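Local structure of hexapeptide transferase family protein (Anaplasma phagocytophilum, 3IXC) at residues A43-I48 against I60-V65; N80-T85 against F101-H106; V132-S137 against V151-L156; N118-M123 against I173-K178. The protein binds magnesium ions between the subunits of a trimer built from left-handed beta-helices and may have transferase activity. All blocks are in the same frame, centred on the assembly; numbering follows the deposited sequence. Where two conformers were deposited one is given.

Contact 1 (A43-I48 against I60-V65); sequences AGNARI and IWYGTV
The carbonyl oxygen of Thr-64 is met by neighbouring groups of one backbone: Arg-47 N donates a nearly straight hydrogen bond to Thr-64 O at 2.9 Å, while Ala-46 CA adds a weaker CA-H...O contact. A water near Asn-45 O and Thr-64 O adds a further link between the backbones. The setting is a corner of a left-handed parallel beta-helix, in which successive coils stack in parallel register. Before the corner, Ala-43 N reaches Ile-60 O at 2.9 Å; after it, Arg-47 and Val-65 form a parallel bridge. Between them the chains turn, 43-46 as a type I turn and 61-64 as a type II turn with Gly-63 at positive phi. Ala-43 CB sits over one face of the Tyr-62 ring in a CH-pi contact, 3.9 Å from the ring centroid. Asn-45 OD1 comes to the edge of the same ring, near its plane, with the amide plane turned 61° from it. Its chi1 of 77° puts CG between the backbone N and the carbonyl carbon and folds the amide back onto the adjacent coil. Beyond the pair, Arg-47 packs on Asn-45 of a third subunit, and Trp-61 makes a cation-pi contact with Arg-67 of the second, so the bend also faces the trimer interface. The amide finishes the join: Gly-63 N donates to Asn-45 OD1 over 2.9 Å, bent to 144° at the hydrogen and arriving from above the carbonyl plane.

Contact 2 (N80-T85 against F101-H106); sequences NIQDNT and FVTIGH. With MG (magnesium ion), chain B.
Parallel strand pairing joins Asn-80 and Ile-81 to Thr-103 and Ile-104 on two adjacent coils of the beta-helix, and just past the strands the second segment supplies a histidine to a metal site. Main-chain bonds alternate across it, from Asn-80 N to Val-102 O, Ile-104 N to Asn-80 O and Gln-82 N to Ile-104 O. On the face carrying the isoleucines, Ile-81 CG1 and Ile-104 CD1 lie side by side, 3.8 Å apart. The other face is polar. Asn-80 ND2 donates to Thr-103 OG1 at 3.2 Å, and Thr-103 OG1 also bonds to Ser-179 of the C-terminal helix. The Asn-80 carbonyl OD1 accepts a hydrogen bond from Gln-82 NE2 at 3.0 Å, which fixes the rotation of the glutamine amide. Its other end, Gln-82 OE1, is thereby placed 3.2 Å above the centre of the His-106 ring, the two planes 68° apart. At the ring edge, His-106 ND1 donates to Asp-83 OD2 over 2.8 Å, almost in the ring plane and on the anti side of the carboxylate, which also forms a salt bridge with Arg-67 of the second subunit. His-106 NE2 is left to bind magnesium at 2.4 Å. A water on the metal donates to Gln-82 OE1, and His-88 and His-111 of the second subunit complete a three-histidine site between subunits, an arrangement like that of the gamma-carbonic anhydrases.

Contact 3 (V132-S137 against V151-L156); sequences VMEEGS and VKSGEL
Val-151 is the tightly packed end of this contact: CG2 lies 4.0 Å from Met-133 CG, the two side chains running alongside each other toward the interior, and CG1 reaches Ser-137 CB at 3.6 Å. With CG1 anti to the backbone N (chi1 -176°), that branch is turned to the serine and CG2 to the methionine. Backbone bonds hold the pair in parallel register, Val-151 N to Val-132 O and Glu-134 N to Val-151 O. The solvent side is looser in its apolar packing and is formed by the outer parts of two stacked type II turns, 134-137 and 152-155. There polar groups do the work. Glu-134 stretches out so that OE1 accepts from Ser-153 N at 3.1 Å, met on the anti side, whereas its OE2 and Lys-152 NZ stay 6.5 Å apart, with no salt bridge. Ser-153 OG donates to Glu-135 O at 2.7 Å, in the carbonyl plane and on a lone pair, and Gly-154 N bonds to Gly-136 O. The contact lies toward the last coils of the beta-helix: Leu-145 of strand 144-145 packs on both Met-133 and Val-151, and strand 162-167 runs antiparallel beside strand 155-159, touching Glu-155 and Leu-156.

Contact 4 (N118-M123 against I173-K178); sequences NAFVGM and ILYLQK
Leu-176 is the side chain by which the C-terminal helix settles on strand 120-121 and the turn before it, reaching Asn-118 and Phe-120. Its CB lies 3.6 Å from Asn-118 O and 4.1 Å from Asn-118 CB, and CG stays close to the same carbonyl. At the tip both methyls stay beside Asn-118 O, and CD2 also reaches Phe-120 CB at 3.6 Å. The carbonyl oxygen of Asn-118 is thus enclosed by aliphatic carbon, buried with no polar partner. On one flank of the leucine, Phe-120 CE1 meets Tyr-175 CE2 at 3.6 Å, the ring planes 48° apart in an oblique pair. Both rings owe this to their first torsions: with CG anti to the backbone N, at -172° in Phe-120 and -169° in Tyr-175, each side chain swings out to meet the other. On the other flank the join is polar. Asn-118 ND2 donates a nearly straight hydrogen bond to Gln-177 OE1, 2.9 Å long and in the plane of the asparagine amide. The two amides are turned well away from coplanarity, and the same nitrogen also bonds to Phe-101 O on the preceding coil. Apolar contact in the middle, an aromatic pair on one flank and one amide bond on the other dock helix 170-188 along the side of a left-handed parallel beta-helix, consistent with the gamma-carbonic-anhydrase-like fold.

Three of the contacts stack coil on coil, and contact 4 docks the C-terminal helix on one of the coils. Contacts 1 and 2 adjoin, their centres 11 Å apart, and probable hydrogen bonds from Asn-84 N to Tyr-62 O and from Val-65 N to Thr-85 O carry the stacking from coil to coil; both touch the second subunit. Contact 2 supplies one histidine to a magnesium ion between subunits, with the side chain of Trp-61 in contact 1 about 9 Å from a bound ion and that of Tyr-175 in contact 4 about 8 Å. Contact 4 borders contact 2 through neighbouring strands 103-104 and 120-121. Contact 3, nested within the loop that contact 4 closes, touches it but lies away from the metal sites.

Contact 1 (A43-I48 against I60-V65)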
# COMPACT_ATOMS: atom_id res chain seq x y z
N ALA A 43 -12.01 9.07 7.59
CA ALA A 43 -12.68 7.91 7.02
C ALA A 43 -12.90 6.87 8.10
O ALA A 43 -12.05 6.68 8.98
CB ALA A 43 -11.87 7.33 5.88
N GLY A 44 -14.05 6.20 8.04
CA GLY A 44 -14.45 5.26 9.08
C GLY A 44 -13.53 4.07 9.29
O GLY A 44 -13.56 3.43 10.35
N ASN A 45 -12.71 3.75 8.29
CA ASN A 45 -11.76 2.65 8.42
C ASN A 45 -10.31 3.12 8.53
O ASN A 45 -9.38 2.31 8.42
CB ASN A 45 -11.95 1.62 7.30
CG ASN A 45 -11.35 2.08 5.98
OD1 ASN A 45 -11.14 3.27 5.77
ND2 ASN A 45 -11.07 1.13 5.10
N ALA A 46 -10.11 4.42 8.73
CA ALA A 46 -8.79 4.94 9.08
C ALA A 46 -8.46 4.50 10.50
O ALA A 46 -9.34 4.16 11.28
CB ALA A 46 -8.76 6.47 8.97
N ARG A 47 -7.17 4.49 10.83
CA ARG A 47 -6.72 4.16 12.18
C ARG A 47 -5.72 5.21 12.61
O ARG A 47 -4.71 5.43 11.94
CB ARG A 47 -6.14 2.74 12.26
CG ARG A 47 -7.19 1.62 12.09
CD ARG A 47 -8.17 1.55 13.26
NE ARG A 47 -9.18 0.49 13.13
CZ ARG A 47 -10.37 0.64 12.54
NH1 ARG A 47 -10.73 1.79 12.00
NH2 ARG A 47 -11.20 -0.40 12.50
N ILE A 48 -6.05 5.88 13.71
CA ILE A 48 -5.24 6.97 14.23
C ILE A 48 -4.91 6.60 15.68
O ILE A 48 -5.80 6.51 16.52
CB ILE A 48 -5.97 8.32 14.14
CG1 ILE A 48 -6.41 8.59 12.70
CG2 ILE A 48 -5.08 9.46 14.62
CD1 ILE A 48 -7.20 9.87 12.54
N ILE A 60 -8.42 12.62 6.33
CA ILE A 60 -7.63 11.40 6.49
C ILE A 60 -8.47 10.29 5.86
O ILE A 60 -9.57 10.00 6.33
CB ILE A 60 -7.34 11.12 7.99
CG1 ILE A 60 -6.75 12.38 8.67
CG2 ILE A 60 -6.46 9.89 8.16
CD1 ILE A 60 -5.40 12.87 8.10
N TRP A 61 -7.93 9.67 4.81
CA TRP A 61 -8.74 8.86 3.89
C TRP A 61 -8.75 7.36 4.21
O TRP A 61 -8.23 6.92 5.24
CB TRP A 61 -8.35 9.19 2.43
CG TRP A 61 -8.77 10.62 2.15
CD1 TRP A 61 -8.06 11.77 2.41
CD2 TRP A 61 -10.04 11.04 1.65
NE1 TRP A 61 -8.81 12.88 2.08
CE2 TRP A 61 -10.03 12.46 1.61
CE3 TRP A 61 -11.19 10.36 1.23
CZ2 TRP A 61 -11.13 13.21 1.16
CZ3 TRP A 61 -12.28 11.10 0.76
CH2 TRP A 61 -12.23 12.52 0.74
N TYR A 62 -9.43 6.59 3.37
CA TYR A 62 -9.72 5.19 3.66
C TYR A 62 -8.45 4.38 3.81
O TYR A 62 -7.53 4.51 3.00
CB TYR A 62 -10.59 4.61 2.56
CG TYR A 62 -11.96 5.24 2.53
CD1 TYR A 62 -12.97 4.78 3.39
CD2 TYR A 62 -12.25 6.30 1.66
CE1 TYR A 62 -14.24 5.37 3.38
CE2 TYR A 62 -13.53 6.89 1.65
CZ TYR A 62 -14.50 6.41 2.51
OH TYR A 62 -15.76 6.98 2.51
N GLY A 63 -8.40 3.57 4.86
CA GLY A 63 -7.27 2.66 5.08
C GLY A 63 -5.96 3.32 5.49
O GLY A 63 -4.93 2.64 5.57
N THR A 64 -6.00 4.62 5.76
CA THR A 64 -4.80 5.31 6.23
C THR A 64 -4.53 4.96 7.69
O THR A 64 -5.46 4.78 8.49
CB THR A 64 -4.90 6.84 5.93
OG1 THR A 64 -4.79 7.03 4.52
CG2 THR A 64 -3.79 7.62 6.63
N VAL A 65 -3.25 4.84 8.02
CA VAL A 65 -2.83 4.49 9.37
C VAL A 65 -1.86 5.56 9.84
O VAL A 65 -0.79 5.73 9.25
CB VAL A 65 -2.14 3.10 9.42
CG1 VAL A 65 -1.68 2.78 10.85
CG2 VAL A 65 -3.07 2.00 8.89
O HOH W 1 -6.68 2.02 8.51

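Contact 2 (N80-T85 against F101-H106)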
# COMPACT_ATOMS: atom_id res chain seq x y z
N ASN A 80 -4.59 16.91 3.36
CA ASN A 80 -5.16 15.61 3.02
C ASN A 80 -4.09 14.53 3.04
O ASN A 80 -2.97 14.73 2.54
CB ASN A 80 -5.92 15.65 1.69
CG ASN A 80 -5.03 15.99 0.51
OD1 ASN A 80 -4.45 15.10 -0.12
ND2 ASN A 80 -4.91 17.27 0.19
N ILE A 81 -4.41 13.40 3.66
CA ILE A 81 -3.53 12.23 3.64
C ILE A 81 -4.35 11.11 3.02
O ILE A 81 -5.26 10.55 3.64
CB ILE A 81 -3.03 11.87 5.04
CG1 ILE A 81 -2.37 13.09 5.69
CG2 ILE A 81 -2.05 10.68 4.95
CD1 ILE A 81 -1.80 12.85 7.09
N GLN A 82 -4.02 10.78 1.78
CA GLN A 82 -4.89 9.96 0.94
C GLN A 82 -4.78 8.46 1.24
O GLN A 82 -3.96 8.03 2.08
CB GLN A 82 -4.65 10.27 -0.53
CG GLN A 82 -5.09 11.68 -0.90
CD GLN A 82 -4.68 12.06 -2.30
OE1 GLN A 82 -4.56 11.21 -3.18
NE2 GLN A 82 -4.45 13.36 -2.52
N ASP A 83 -5.62 7.70 0.56
CA ASP A 83 -5.99 6.34 0.96
C ASP A 83 -4.81 5.39 1.09
O ASP A 83 -3.91 5.40 0.25
CB ASP A 83 -7.00 5.76 -0.04
CG ASP A 83 -7.97 6.81 -0.54
OD1 ASP A 83 -9.16 6.77 -0.15
OD2 ASP A 83 -7.52 7.69 -1.32
N ASN A 84 -4.86 4.58 2.14
CA ASN A 84 -3.87 3.52 2.38
C ASN A 84 -2.45 4.03 2.67
O ASN A 84 -1.51 3.26 2.65
CB ASN A 84 -3.86 2.48 1.24
CG ASN A 84 -5.07 1.55 1.30
OD1 ASN A 84 -5.91 1.66 2.19
ND2 ASN A 84 -5.14 0.61 0.36
N THR A 85 -2.30 5.33 2.94
CA THR A 85 -1.01 5.86 3.40
C THR A 85 -0.72 5.42 4.84
O THR A 85 -1.64 5.30 5.65
CB THR A 85 -0.99 7.39 3.26
OG1 THR A 85 -0.91 7.71 1.87
CG2 THR A 85 0.23 8.01 3.97
N PHE A 101 -2.25 22.65 4.50
CA PHE A 101 -2.55 22.58 3.07
C PHE A 101 -1.57 21.71 2.29
O PHE A 101 -1.19 22.02 1.16
CB PHE A 101 -2.68 24.01 2.48
CG PHE A 101 -3.66 24.86 3.22
CD1 PHE A 101 -5.03 24.59 3.14
CD2 PHE A 101 -3.22 25.90 4.03
CE1 PHE A 101 -5.95 25.37 3.86
CE2 PHE A 101 -4.13 26.68 4.75
CZ PHE A 101 -5.49 26.42 4.65
N VAL A 102 -1.19 20.60 2.93
CA VAL A 102 -0.29 19.61 2.34
C VAL A 102 -1.14 18.55 1.65
O VAL A 102 -2.22 18.19 2.14
CB VAL A 102 0.60 18.95 3.43
CG1 VAL A 102 1.32 17.71 2.90
CG2 VAL A 102 1.63 19.95 3.96
N THR A 103 -0.66 18.05 0.51
CA THR A 103 -1.30 16.94 -0.19
C THR A 103 -0.36 15.74 -0.12
O THR A 103 0.79 15.82 -0.58
CB THR A 103 -1.61 17.29 -1.66
OG1 THR A 103 -2.63 18.31 -1.72
CG2 THR A 103 -2.12 16.05 -2.43
N ILE A 104 -0.86 14.65 0.47
CA ILE A 104 -0.13 13.38 0.46
C ILE A 104 -0.97 12.37 -0.32
O ILE A 104 -2.09 12.04 0.05
CB ILE A 104 0.19 12.87 1.89
CG1 ILE A 104 1.15 13.85 2.57
CG2 ILE A 104 0.81 11.46 1.84
CD1 ILE A 104 0.92 14.02 4.05
N GLY A 105 -0.40 11.91 -1.44
CA GLY A 105 -1.10 11.01 -2.35
C GLY A 105 -1.36 9.61 -1.80
O GLY A 105 -0.91 9.26 -0.69
N HIS A 106 -2.08 8.81 -2.57
CA HIS A 106 -2.46 7.46 -2.09
C HIS A 106 -1.23 6.63 -1.81
O HIS A 106 -0.22 6.74 -2.51
CB HIS A 106 -3.29 6.70 -3.13
CG HIS A 106 -4.31 7.54 -3.84
ND1 HIS A 106 -5.54 7.83 -3.28
CD2 HIS A 106 -4.29 8.12 -5.06
CE1 HIS A 106 -6.23 8.57 -4.13
NE2 HIS A 106 -5.50 8.77 -5.21
MG MG B . -6.43 10.53 -6.46
O HOH W 2 -2.80 10.98 -5.22
O HOH W 3 -6.42 12.25 -5.48

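Contact 3 (V132-S137 against V151-L156)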
# COMPACT_ATOMS: atom_id res chain seq x y z
N VAL A 132 13.22 16.28 4.86
CA VAL A 132 12.47 17.53 5.00
C VAL A 132 12.00 17.97 3.63
O VAL A 132 12.78 17.98 2.68
CB VAL A 132 13.34 18.66 5.62
CG1 VAL A 132 12.59 20.00 5.62
CG2 VAL A 132 13.80 18.29 7.03
N MET A 133 10.72 18.31 3.53
CA MET A 133 10.24 19.07 2.38
C MET A 133 9.93 20.48 2.86
O MET A 133 9.13 20.67 3.78
CB MET A 133 9.01 18.41 1.75
CG MET A 133 9.34 17.09 1.08
SD MET A 133 7.92 16.35 0.25
CE MET A 133 7.68 17.50 -1.10
N GLU A 134 10.60 21.46 2.27
CA GLU A 134 10.33 22.85 2.62
C GLU A 134 8.95 23.25 2.10
O GLU A 134 8.34 22.55 1.29
CB GLU A 134 11.41 23.77 2.06
CG GLU A 134 12.79 23.51 2.69
CD GLU A 134 13.82 24.53 2.29
OE1 GLU A 134 13.59 25.29 1.32
OE2 GLU A 134 14.88 24.58 2.97
N GLU A 135 8.44 24.39 2.59
CA GLU A 135 7.16 24.91 2.13
C GLU A 135 7.11 24.94 0.60
O GLU A 135 8.07 25.34 -0.05
CB GLU A 135 6.95 26.32 2.72
CG GLU A 135 5.77 27.11 2.15
CD GLU A 135 6.05 27.74 0.79
OE1 GLU A 135 7.18 28.26 0.57
OE2 GLU A 135 5.13 27.74 -0.05
N GLY A 136 5.99 24.50 0.03
CA GLY A 136 5.78 24.67 -1.41
C GLY A 136 6.75 23.92 -2.30
O GLY A 136 7.20 24.45 -3.33
N SER A 137 7.07 22.69 -1.91
CA SER A 137 7.94 21.80 -2.67
C SER A 137 7.16 20.54 -3.06
O SER A 137 6.08 20.29 -2.52
CB SER A 137 9.19 21.42 -1.86
OG SER A 137 8.84 20.72 -0.67
N VAL A 151 14.23 18.80 0.34
CA VAL A 151 13.63 19.33 -0.89
C VAL A 151 13.33 20.80 -0.63
O VAL A 151 12.55 21.14 0.25
CB VAL A 151 12.34 18.57 -1.28
CG1 VAL A 151 11.79 19.07 -2.62
CG2 VAL A 151 12.58 17.04 -1.34
N LYS A 152 13.96 21.69 -1.40
CA LYS A 152 13.81 23.13 -1.15
C LYS A 152 12.54 23.68 -1.80
O LYS A 152 12.01 23.08 -2.75
CB LYS A 152 15.03 23.91 -1.61
CG LYS A 152 16.29 23.59 -0.81
CD LYS A 152 17.48 24.38 -1.33
CE LYS A 152 18.73 24.05 -0.53
NZ LYS A 152 19.95 24.71 -1.10
N SER A 153 12.06 24.80 -1.28
CA SER A 153 10.86 25.45 -1.80
C SER A 153 10.93 25.67 -3.30
O SER A 153 11.94 26.15 -3.83
CB SER A 153 10.62 26.79 -1.10
OG SER A 153 10.41 26.59 0.29
N GLY A 154 9.84 25.31 -3.99
CA GLY A 154 9.74 25.48 -5.42
C GLY A 154 10.34 24.34 -6.24
O GLY A 154 10.14 24.30 -7.45
N GLU A 155 11.06 23.44 -5.58
CA GLU A 155 11.69 22.32 -6.28
C GLU A 155 10.77 21.12 -6.46
O GLU A 155 9.93 20.83 -5.60
CB GLU A 155 12.97 21.85 -5.58
CG GLU A 155 14.02 22.93 -5.43
CD GLU A 155 15.32 22.43 -4.79
OE1 GLU A 155 15.31 21.37 -4.13
OE2 GLU A 155 16.34 23.13 -4.94
N LEU A 156 10.97 20.43 -7.57
CA LEU A 156 10.38 19.13 -7.83
C LEU A 156 11.50 18.08 -7.80
O LEU A 156 12.49 18.20 -8.53
CB LEU A 156 9.66 19.10 -9.19
CG LEU A 156 9.17 17.73 -9.69
CD1 LEU A 156 8.16 17.08 -8.73
CD2 LEU A 156 8.58 17.87 -11.09

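Contact 4 (N118-M123 against I173-K178)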
# COMPACT_ATOMS: atom_id res chain seq x y z
N ASN A 118 1.95 23.47 2.16
CA ASN A 118 1.80 23.34 0.71
C ASN A 118 2.77 22.36 0.05
O ASN A 118 2.91 22.37 -1.17
CB ASN A 118 1.94 24.70 -0.01
CG ASN A 118 0.67 25.56 0.04
OD1 ASN A 118 0.78 26.78 -0.02
ND2 ASN A 118 -0.51 24.94 0.09
N ALA A 119 3.44 21.51 0.84
CA ALA A 119 4.20 20.39 0.28
C ALA A 119 3.24 19.43 -0.43
O ALA A 119 2.07 19.30 -0.04
CB ALA A 119 4.98 19.65 1.36
N PHE A 120 3.73 18.77 -1.48
CA PHE A 120 2.90 17.87 -2.28
C PHE A 120 3.71 16.60 -2.48
O PHE A 120 4.78 16.62 -3.10
CB PHE A 120 2.57 18.53 -3.63
CG PHE A 120 1.56 17.77 -4.47
CD1 PHE A 120 0.27 18.29 -4.65
CD2 PHE A 120 1.88 16.56 -5.08
CE1 PHE A 120 -0.67 17.62 -5.43
CE2 PHE A 120 0.94 15.87 -5.87
CZ PHE A 120 -0.34 16.40 -6.05
N VAL A 121 3.19 15.50 -1.94
CA VAL A 121 3.87 14.21 -2.04
C VAL A 121 3.08 13.33 -2.99
O VAL A 121 1.95 12.93 -2.70
CB VAL A 121 3.99 13.51 -0.66
CG1 VAL A 121 4.71 12.17 -0.79
CG2 VAL A 121 4.71 14.41 0.33
N GLY A 122 3.68 13.05 -4.15
CA GLY A 122 3.03 12.25 -5.18
C GLY A 122 2.69 10.86 -4.67
O GLY A 122 3.39 10.31 -3.83
N MET A 123 1.58 10.31 -5.17
CA MET A 123 1.12 8.98 -4.76
C MET A 123 2.23 7.93 -4.85
O MET A 123 3.07 7.97 -5.76
CB MET A 123 -0.08 8.56 -5.60
CG MET A 123 0.21 8.40 -7.09
SD MET A 123 -1.35 8.18 -7.96
CE MET A 123 -0.86 8.07 -9.65
N ILE A 173 2.98 25.26 -9.14
CA ILE A 173 3.02 26.01 -7.88
C ILE A 173 1.60 26.40 -7.46
O ILE A 173 1.21 26.22 -6.29
CB ILE A 173 3.91 27.28 -7.99
CG1 ILE A 173 5.37 26.89 -8.27
CG2 ILE A 173 3.86 28.09 -6.69
CD1 ILE A 173 6.11 26.37 -7.05
N LEU A 174 0.82 26.91 -8.41
CA LEU A 174 -0.58 27.23 -8.12
C LEU A 174 -1.36 26.00 -7.65
O LEU A 174 -2.25 26.11 -6.79
CB LEU A 174 -1.27 27.84 -9.34
CG LEU A 174 -0.80 29.25 -9.72
CD1 LEU A 174 -1.37 29.62 -11.09
CD2 LEU A 174 -1.24 30.27 -8.67
N TYR A 175 -1.04 24.85 -8.21
CA TYR A 175 -1.76 23.62 -7.89
C TYR A 175 -1.55 23.15 -6.45
O TYR A 175 -2.35 22.39 -5.92
CB TYR A 175 -1.42 22.48 -8.86
CG TYR A 175 -2.35 21.29 -8.71
CD1 TYR A 175 -3.70 21.37 -9.06
CD2 TYR A 175 -1.88 20.07 -8.20
CE1 TYR A 175 -4.56 20.27 -8.91
CE2 TYR A 175 -2.72 18.97 -8.05
CZ TYR A 175 -4.06 19.08 -8.40
OH TYR A 175 -4.88 17.98 -8.26
N LEU A 176 -0.47 23.59 -5.81
CA LEU A 176 -0.22 23.16 -4.43
C LEU A 176 -1.38 23.58 -3.53
O LEU A 176 -1.95 22.75 -2.80
CB LEU A 176 1.10 23.73 -3.91
CG LEU A 176 2.34 23.42 -4.75
CD1 LEU A 176 3.54 24.23 -4.25
CD2 LEU A 176 2.68 21.92 -4.77
N GLN A 177 -1.77 24.85 -3.59
CA GLN A 177 -2.90 25.32 -2.79
C GLN A 177 -4.23 24.80 -3.33
O GLN A 177 -5.12 24.45 -2.56
CB GLN A 177 -2.93 26.85 -2.66
CG GLN A 177 -4.04 27.41 -1.75
CD GLN A 177 -3.92 27.01 -0.27
OE1 GLN A 177 -2.84 26.65 0.22
NE2 GLN A 177 -5.04 27.11 0.46
N LYS A 178 -4.36 24.75 -4.66
CA LYS A 178 -5.60 24.27 -5.28
C LYS A 178 -5.92 22.82 -4.90
O LYS A 178 -7.06 22.51 -4.56
CB LYS A 178 -5.56 24.44 -6.80
CG LYS A 178 -6.90 24.22 -7.49
CD LYS A 178 -7.98 25.18 -6.99
CE LYS A 178 -9.30 24.91 -7.69
NZ LYS A 178 -10.42 24.94 -6.71